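Local coordinates for Two-component insecticidal protein 16 kDa unit (Alcaligenes faecalis, PDB 5V3S), which forms the 16 kDa aegerolysin-family unit of a two-component insecticidal protein that kills corn rootworm, probably by a mechanism like that of Cry34Ab1/Cry35Ab1, at residues A[42-46]-A[47-51]. Sequence-based numbering, arbitrary orientation.
Sequences KFHVP and GDKDK
The imidazole of H44 carries K49 on one face. K49 CA sits 3.7 Å from the ring centroid, 18° off the normal, a CH-pi contact. The loop is a pair of consecutive beta turns, type II over V45-D48 and type I over D48-K51. It joins strand 40-44 to the short antiparallel edge strand 52-53 of the mixed sheet in this aegerolysin fold. K49 CG lies over the same face, 3.5 Å from H44 CE1. With chi1 at 65°, H44 CG stands between its backbone N and carbonyl carbon, which sets the ring against the backbone and CG of K49. G47 takes the positive-phi position of the first turn, which suits glycine. V45 O closes that turn by accepting from D48 N, and it also accepts from H44 ND1 at 2.8 Å. The two donors come from opposite faces of its carbonyl plane. The second turn has an Asx turn inside it: D48 OD1 accepts from D50 N, from above the carboxylate plane. K42 is extended beyond CG, and its NZ donates a hydrogen bond to K49 O (2.9 Å). NZ also salt-bridges E77 and hydrogen-bonds Y16 OH. K49 NZ leads away to Y16 O, and K49 makes a cation-pi contact with W19. The base of the loop is shut by V45 N, which donates to K51 O at 2.9 Å with an N-H...O angle of 167°.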
loop_
_atom_site.group_PDB
_atom_site.type_symbol
_atom_site.label_atom_id
_atom_site.label_comp_id
_atom_site.label_asym_id
_atom_site.label_seq_id
_atom_site.Cartn_x
_atom_site.Cartn_y
_atom_site.Cartn_z
ATOM N N LYS A 42 -3.745 -8.764 -9.238
ATOM C CA LYS A 42 -4.401 -9.368 -8.114
ATOM C C LYS A 42 -3.710 -9.026 -6.787
ATOM O O LYS A 42 -2.562 -8.636 -6.779
ATOM C CB LYS A 42 -4.410 -10.914 -8.267
ATOM C CG LYS A 42 -3.019 -11.525 -8.265
ATOM C CD LYS A 42 -3.095 -13.075 -8.496
ATOM C CE LYS A 42 -1.690 -13.705 -8.506
ATOM N NZ LYS A 42 -1.840 -15.191 -8.686
ATOM N N PHE A 43 -4.455 -9.082 -5.704
ATOM C CA PHE A 43 -3.902 -9.010 -4.394
ATOM C C PHE A 43 -3.633 -10.446 -3.988
ATOM O O PHE A 43 -4.283 -11.372 -4.481
ATOM C CB PHE A 43 -4.887 -8.371 -3.381
ATOM C CG PHE A 43 -5.012 -6.828 -3.478
ATOM C CD1 PHE A 43 -3.948 -6.027 -3.265
ATOM C CD2 PHE A 43 -6.243 -6.255 -3.649
ATOM C CE1 PHE A 43 -4.057 -4.662 -3.335
ATOM C CE2 PHE A 43 -6.388 -4.887 -3.687
ATOM C CZ PHE A 43 -5.277 -4.089 -3.531
ATOM N N HIS A 44 -2.702 -10.608 -3.065
ATOM C CA HIS A 44 -2.330 -11.902 -2.535
ATOM C C HIS A 44 -1.601 -11.788 -1.186
ATOM O O HIS A 44 -1.037 -10.721 -0.777
ATOM C CB HIS A 44 -1.458 -12.740 -3.526
ATOM C CG HIS A 44 -0.139 -12.122 -3.781
ATOM N ND1 HIS A 44 0.938 -12.329 -2.928
ATOM C CD2 HIS A 44 0.270 -11.229 -4.688
ATOM C CE1 HIS A 44 1.950 -11.610 -3.335
ATOM N NE2 HIS A 44 1.569 -10.921 -4.393
ATOM N N VAL A 45 -1.604 -12.940 -0.537
ATOM C CA VAL A 45 -1.002 -13.092 0.793
ATOM C C VAL A 45 0.463 -12.779 0.600
ATOM O O VAL A 45 1.106 -13.302 -0.341
ATOM C CB VAL A 45 -1.225 -14.532 1.408
ATOM C CG1 VAL A 45 -0.401 -14.703 2.683
ATOM C CG2 VAL A 45 -2.693 -14.789 1.672
ATOM N N PRO A 46 1.009 -11.882 1.418
ATOM C CA PRO A 46 2.387 -11.535 1.252
ATOM C C PRO A 46 3.309 -12.767 1.383
ATOM O O PRO A 46 3.148 -13.625 2.266
ATOM C CB PRO A 46 2.630 -10.475 2.332
ATOM C CG PRO A 46 1.260 -9.999 2.669
ATOM C CD PRO A 46 0.389 -11.186 2.576
ATOM N N GLY A 47 4.227 -12.850 0.431
ATOM C CA GLY A 47 5.110 -14.001 0.302
ATOM C C GLY A 47 4.594 -15.189 -0.491
ATOM O O GLY A 47 5.314 -16.185 -0.639
ATOM N N ASP A 48 3.367 -15.153 -0.981
ATOM C CA ASP A 48 2.826 -16.288 -1.703
ATOM C C ASP A 48 1.893 -15.806 -2.761
ATOM O O ASP A 48 0.731 -15.701 -2.552
ATOM C CB ASP A 48 2.106 -17.270 -0.796
ATOM C CG ASP A 48 1.692 -18.502 -1.491
ATOM O OD1 ASP A 48 1.791 -18.640 -2.738
ATOM O OD2 ASP A 48 1.271 -19.409 -0.769
ATOM N N LYS A 49 2.493 -15.477 -3.881
ATOM C CA LYS A 49 1.781 -14.995 -5.057
ATOM C C LYS A 49 0.709 -15.943 -5.587
ATOM O O LYS A 49 -0.167 -15.496 -6.327
ATOM C CB LYS A 49 2.773 -14.606 -6.145
ATOM C CG LYS A 49 3.733 -13.461 -5.781
ATOM C CD LYS A 49 4.636 -13.139 -6.969
ATOM C CE LYS A 49 5.847 -12.289 -6.589
ATOM N NZ LYS A 49 6.832 -12.065 -7.695
ATOM N N ASP A 50 0.714 -17.213 -5.178
ATOM C CA ASP A 50 -0.371 -18.140 -5.604
ATOM C C ASP A 50 -1.590 -18.065 -4.706
ATOM O O ASP A 50 -2.589 -18.643 -5.048
ATOM C CB ASP A 50 0.109 -19.606 -5.703
ATOM C CG ASP A 50 1.245 -19.830 -6.779
ATOM O OD1 ASP A 50 1.227 -19.269 -7.860
ATOM O OD2 ASP A 50 2.187 -20.591 -6.523
ATOM N N LYS A 51 -1.568 -17.309 -3.585
ATOM C CA LYS A 51 -2.682 -17.282 -2.674
ATOM C C LYS A 51 -3.425 -15.899 -2.754
ATOM O O LYS A 51 -3.112 -14.990 -1.994
ATOM C CB LYS A 51 -2.234 -17.564 -1.215
ATOM C CG LYS A 51 -1.992 -19.059 -0.820
ATOM C CD LYS A 51 -1.369 -19.162 0.580
ATOM C CE LYS A 51 -1.849 -20.394 1.360
ATOM N NZ LYS A 51 -1.554 -21.750 0.783
HETATM O O HOH W 1 -3.669 -16.525 -7.463
#